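Local coordinates for protein fusolin (Unidentified entomopoxvirus, PDB 4YN2) that forms the crystalline spindles of an insect poxvirus that enhance virulence, and probably acts on chitin as a lytic polysaccharide monooxygenase, at residues V141-P154 with W165-L178. Numbering follows the deposited sequence.
Sequences VHEPSYYEVYITKP and WGNLDLIYNDTVPL. With ZN (zinc ion), chain C; NAG (2-acetamido-2-deoxy-beta-D-glucopyranose), chain B.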
# COMPACT_ATOMS: atom_id res chain seq x y z
N VAL A 141 17.95 2.89 15.54
CA VAL A 141 18.91 3.31 14.51
C VAL A 141 19.79 2.11 14.19
O VAL A 141 20.61 1.73 15.02
CB VAL A 141 19.74 4.53 15.00
CG1 VAL A 141 20.84 4.89 14.01
CG2 VAL A 141 18.83 5.72 15.27
N HIS A 142 19.62 1.51 13.00
CA HIS A 142 20.43 0.37 12.54
C HIS A 142 21.28 0.78 11.37
O HIS A 142 20.77 1.02 10.28
CB HIS A 142 19.56 -0.82 12.12
CG HIS A 142 18.62 -1.34 13.16
ND1 HIS A 142 18.99 -1.44 14.48
CD2 HIS A 142 17.38 -1.85 13.00
CE1 HIS A 142 17.94 -1.94 15.10
NE2 HIS A 142 16.96 -2.23 14.24
N GLU A 143 22.58 0.89 11.59
CA GLU A 143 23.55 1.20 10.56
C GLU A 143 24.76 0.31 10.78
O GLU A 143 25.08 0.04 11.94
CB GLU A 143 23.92 2.68 10.57
CG GLU A 143 22.74 3.58 10.20
CD GLU A 143 23.05 5.06 10.09
OE1 GLU A 143 22.11 5.87 10.25
OE2 GLU A 143 24.24 5.42 9.91
N PRO A 144 25.41 -0.22 9.73
CA PRO A 144 25.16 0.02 8.31
C PRO A 144 23.87 -0.66 7.81
O PRO A 144 23.51 -1.75 8.24
CB PRO A 144 26.41 -0.56 7.64
CG PRO A 144 26.84 -1.65 8.56
CD PRO A 144 26.58 -1.09 9.93
N SER A 145 23.19 0.02 6.89
CA SER A 145 21.97 -0.48 6.27
C SER A 145 21.72 0.25 4.96
O SER A 145 22.33 1.29 4.71
CB SER A 145 20.78 -0.31 7.22
OG SER A 145 20.54 1.06 7.46
N TYR A 146 20.83 -0.27 4.13
CA TYR A 146 20.45 0.40 2.89
C TYR A 146 18.99 0.13 2.60
O TYR A 146 18.38 -0.74 3.22
CB TYR A 146 21.33 -0.03 1.70
CG TYR A 146 21.26 -1.49 1.35
CD1 TYR A 146 22.00 -2.43 2.05
CD2 TYR A 146 20.50 -1.94 0.28
CE1 TYR A 146 21.93 -3.78 1.74
CE2 TYR A 146 20.43 -3.28 -0.05
CZ TYR A 146 21.17 -4.21 0.67
OH TYR A 146 21.15 -5.55 0.37
N TYR A 147 18.42 0.94 1.71
CA TYR A 147 17.02 0.87 1.34
C TYR A 147 16.85 0.51 -0.11
O TYR A 147 17.51 1.08 -0.95
CB TYR A 147 16.35 2.23 1.57
CG TYR A 147 16.05 2.52 3.01
CD1 TYR A 147 17.01 3.05 3.86
CD2 TYR A 147 14.80 2.23 3.55
CE1 TYR A 147 16.73 3.33 5.19
CE2 TYR A 147 14.51 2.49 4.88
CZ TYR A 147 15.48 3.02 5.71
OH TYR A 147 15.18 3.29 7.02
N GLU A 148 15.93 -0.41 -0.40
CA GLU A 148 15.50 -0.72 -1.75
C GLU A 148 14.04 -0.40 -1.82
O GLU A 148 13.31 -0.68 -0.86
CB GLU A 148 15.74 -2.19 -2.13
CG GLU A 148 17.20 -2.59 -2.19
CD GLU A 148 17.41 -4.07 -2.37
OE1 GLU A 148 16.43 -4.84 -2.23
OE2 GLU A 148 18.55 -4.48 -2.66
N VAL A 149 13.61 0.19 -2.93
CA VAL A 149 12.20 0.46 -3.17
C VAL A 149 11.84 -0.19 -4.48
O VAL A 149 12.55 -0.01 -5.47
CB VAL A 149 11.82 1.95 -3.17
CG1 VAL A 149 10.31 2.12 -3.23
CG2 VAL A 149 12.37 2.66 -1.93
N TYR A 150 10.76 -0.98 -4.47
CA TYR A 150 10.20 -1.61 -5.65
C TYR A 150 8.84 -1.06 -5.85
O TYR A 150 8.25 -0.57 -4.91
CB TYR A 150 10.11 -3.14 -5.52
CG TYR A 150 11.40 -3.84 -5.17
CD1 TYR A 150 11.90 -3.81 -3.87
CD2 TYR A 150 12.11 -4.54 -6.13
CE1 TYR A 150 13.09 -4.45 -3.54
CE2 TYR A 150 13.32 -5.17 -5.82
CZ TYR A 150 13.81 -5.11 -4.52
OH TYR A 150 15.00 -5.73 -4.21
N ILE A 151 8.34 -1.15 -7.07
CA ILE A 151 6.98 -0.76 -7.39
C ILE A 151 6.37 -1.88 -8.20
O ILE A 151 7.06 -2.52 -9.00
CB ILE A 151 6.86 0.61 -8.11
CG1 ILE A 151 5.38 1.05 -8.20
CG2 ILE A 151 7.52 0.60 -9.51
CD1 ILE A 151 5.17 2.50 -8.60
N THR A 152 5.08 -2.11 -8.01
CA THR A 152 4.40 -3.10 -8.80
C THR A 152 4.44 -2.72 -10.28
O THR A 152 4.45 -1.54 -10.62
CB THR A 152 2.97 -3.27 -8.33
OG1 THR A 152 2.42 -1.98 -8.05
CG2 THR A 152 2.86 -4.18 -7.11
N LYS A 153 4.43 -3.72 -11.13
CA LYS A 153 4.42 -3.52 -12.59
C LYS A 153 3.12 -2.81 -13.01
O LYS A 153 2.13 -2.85 -12.28
CB LYS A 153 4.61 -4.85 -13.34
CG LYS A 153 6.05 -5.33 -13.26
CD LYS A 153 6.29 -6.62 -14.02
CE LYS A 153 7.68 -7.19 -13.81
NZ LYS A 153 8.71 -6.43 -14.57
N PRO A 154 3.17 -2.08 -14.15
CA PRO A 154 2.02 -1.25 -14.57
C PRO A 154 0.62 -1.85 -14.61
O PRO A 154 -0.34 -1.09 -14.40
CB PRO A 154 2.41 -0.85 -15.99
CG PRO A 154 3.87 -0.80 -15.96
CD PRO A 154 4.30 -1.91 -15.08
N TRP A 165 7.64 -11.15 -6.15
CA TRP A 165 8.86 -10.65 -6.78
C TRP A 165 8.72 -10.55 -8.30
O TRP A 165 9.23 -9.59 -8.90
CB TRP A 165 10.07 -11.52 -6.41
CG TRP A 165 10.45 -11.40 -4.97
CD1 TRP A 165 10.26 -12.32 -3.98
CD2 TRP A 165 10.97 -10.23 -4.33
NE1 TRP A 165 10.72 -11.82 -2.78
CE2 TRP A 165 11.13 -10.53 -2.96
CE3 TRP A 165 11.28 -8.94 -4.77
CZ2 TRP A 165 11.66 -9.61 -2.05
CZ3 TRP A 165 11.81 -8.03 -3.87
CH2 TRP A 165 11.98 -8.37 -2.53
N GLY A 166 7.93 -11.46 -8.88
CA GLY A 166 7.67 -11.50 -10.31
C GLY A 166 6.89 -10.33 -10.87
O GLY A 166 6.93 -10.11 -12.08
N ASN A 167 6.15 -9.56 -10.02
CA ASN A 167 5.41 -8.40 -10.52
C ASN A 167 5.90 -7.11 -9.86
O ASN A 167 5.20 -6.10 -9.88
CB ASN A 167 3.89 -8.58 -10.41
CG ASN A 167 3.33 -8.74 -9.02
OD1 ASN A 167 3.99 -8.52 -8.02
ND2 ASN A 167 2.09 -9.15 -8.94
N LEU A 168 7.16 -7.12 -9.36
CA LEU A 168 7.81 -5.97 -8.77
C LEU A 168 9.00 -5.54 -9.61
O LEU A 168 9.74 -6.40 -10.09
CB LEU A 168 8.30 -6.27 -7.35
CG LEU A 168 7.27 -6.28 -6.23
CD1 LEU A 168 7.94 -6.67 -4.93
CD2 LEU A 168 6.56 -4.93 -6.12
N ASP A 169 9.21 -4.23 -9.74
CA ASP A 169 10.34 -3.60 -10.44
C ASP A 169 11.16 -2.78 -9.46
O ASP A 169 10.57 -1.94 -8.79
CB ASP A 169 9.82 -2.65 -11.53
CG ASP A 169 9.16 -3.30 -12.72
OD1 ASP A 169 9.59 -4.40 -13.10
OD2 ASP A 169 8.28 -2.67 -13.31
N LEU A 170 12.49 -2.96 -9.42
CA LEU A 170 13.34 -2.16 -8.53
C LEU A 170 13.46 -0.75 -9.09
O LEU A 170 13.80 -0.60 -10.26
CB LEU A 170 14.72 -2.80 -8.38
CG LEU A 170 15.75 -2.06 -7.49
CD1 LEU A 170 15.41 -2.19 -6.02
CD2 LEU A 170 17.12 -2.62 -7.71
N ILE A 171 13.14 0.29 -8.29
CA ILE A 171 13.26 1.69 -8.74
C ILE A 171 14.26 2.48 -7.89
O ILE A 171 14.60 3.60 -8.26
CB ILE A 171 11.88 2.40 -8.77
CG1 ILE A 171 11.20 2.45 -7.38
CG2 ILE A 171 10.98 1.72 -9.81
CD1 ILE A 171 10.02 3.40 -7.28
N TYR A 172 14.74 1.93 -6.75
CA TYR A 172 15.64 2.68 -5.89
C TYR A 172 16.48 1.76 -5.04
O TYR A 172 15.99 0.75 -4.55
CB TYR A 172 14.84 3.60 -4.98
CG TYR A 172 15.64 4.59 -4.19
CD1 TYR A 172 16.04 5.80 -4.75
CD2 TYR A 172 15.93 4.37 -2.85
CE1 TYR A 172 16.73 6.75 -4.00
CE2 TYR A 172 16.66 5.29 -2.10
CZ TYR A 172 17.02 6.50 -2.66
OH TYR A 172 17.69 7.43 -1.89
N ASN A 173 17.75 2.09 -4.91
CA ASN A 173 18.69 1.35 -4.10
C ASN A 173 19.76 2.31 -3.59
O ASN A 173 20.57 2.80 -4.37
CB ASN A 173 19.29 0.20 -4.88
CG ASN A 173 20.08 -0.72 -4.02
OD1 ASN A 173 20.10 -0.60 -2.79
ND2 ASN A 173 20.76 -1.65 -4.64
N ASP A 174 19.75 2.60 -2.28
CA ASP A 174 20.68 3.59 -1.74
C ASP A 174 20.80 3.52 -0.23
O ASP A 174 19.94 2.95 0.43
CB ASP A 174 20.15 5.01 -2.11
CG ASP A 174 21.18 6.14 -2.09
OD1 ASP A 174 22.38 5.84 -2.20
OD2 ASP A 174 20.77 7.32 -2.04
N THR A 175 21.87 4.12 0.31
CA THR A 175 22.02 4.40 1.74
C THR A 175 21.33 5.73 1.92
O THR A 175 21.44 6.59 1.05
CB THR A 175 23.46 4.41 2.21
OG1 THR A 175 24.21 5.27 1.36
CG2 THR A 175 24.06 3.04 2.26
N VAL A 176 20.58 5.90 2.98
CA VAL A 176 19.74 7.07 3.19
C VAL A 176 20.20 7.84 4.44
O VAL A 176 20.53 7.22 5.45
CB VAL A 176 18.28 6.54 3.34
CG1 VAL A 176 17.33 7.56 3.93
CG2 VAL A 176 17.75 6.02 2.00
N PRO A 177 20.14 9.18 4.43
CA PRO A 177 20.53 9.93 5.63
C PRO A 177 19.49 9.89 6.74
O PRO A 177 18.28 9.90 6.48
CB PRO A 177 20.68 11.35 5.11
CG PRO A 177 19.70 11.44 4.03
CD PRO A 177 19.76 10.10 3.34
N LEU A 178 19.96 9.86 7.99
CA LEU A 178 19.13 9.96 9.18
C LEU A 178 18.97 11.46 9.43
O LEU A 178 19.96 12.13 9.66
CB LEU A 178 19.81 9.24 10.35
CG LEU A 178 19.08 9.23 11.67
CD1 LEU A 178 17.80 8.40 11.58
CD2 LEU A 178 19.99 8.69 12.76
ZN ZN C . 15.35 -3.22 14.58
C1 NAG B . 21.58 -2.59 -3.94
C2 NAG B . 21.63 -3.95 -4.64
C3 NAG B . 22.54 -4.87 -3.84
C4 NAG B . 23.90 -4.23 -3.62
C5 NAG B . 23.76 -2.83 -3.03
C6 NAG B . 25.07 -2.09 -2.90
C7 NAG B . 19.77 -4.98 -5.90
C8 NAG B . 18.35 -5.44 -5.83
N2 NAG B . 20.29 -4.52 -4.76
O3 NAG B . 22.69 -6.07 -4.60
O4 NAG B . 24.67 -5.01 -2.72
O5 NAG B . 22.90 -2.05 -3.87
O6 NAG B . 25.81 -2.08 -4.11
O7 NAG B . 20.43 -5.05 -6.94
O HOH W 1 20.69 3.86 5.22
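Tyr147 and Asp174 exchange backbone bonds in both directions, as do Ile151 and Asp169, pairing strands 145-152 and 168-174 antiparallel. Between them lies a classic beta bulge: Val149 O accepts from Ile171 N at 2.9 Å and from Tyr172 N at 3.2 Å, the second bond more bent. At the Ser145 end, one water donates to Ser145 O and accepts from Val176 N, just past strand 168-174. Strand 145-152 also pairs with strand 206-214, within the mixed sheet of the lytic polysaccharide monooxygenase-like domain. Just before it, His142 NE2 binds the zinc ion together with His1.

The Tyr150 ring is sandwiched. Leu170 CD1 lies over one face in a CH-pi contact, 3.8 Å from the ring centroid. Trp165 turns its CZ3 edge to the opposite face, a T-shaped pair with planes at 76°. On the side of the sheet bearing Val149, Tyr147 CD1 meets Val176 CG2; Phe195 of strand 191-200 adjoins Val149 and Val176.

Lys153 bends at its last torsion (chi4 -75°) and sets NZ 2.7 Å from Asp169 OD1, on the syn side, in a salt bridge. Asn173 ND2 carries the N-linked NAG. Glu148 OE2 accepts from NAG N2 at 2.7 Å, almost straight (170°). Tyr150 OH donates to Glu148 OE1 from above the carboxylate plane, and Arg211 forms a salt bridge with the same oxygen.

Both carboxylate oxygens of Glu148 are thus engaged, which should hold the group in place and steady the first sugar against the sheet.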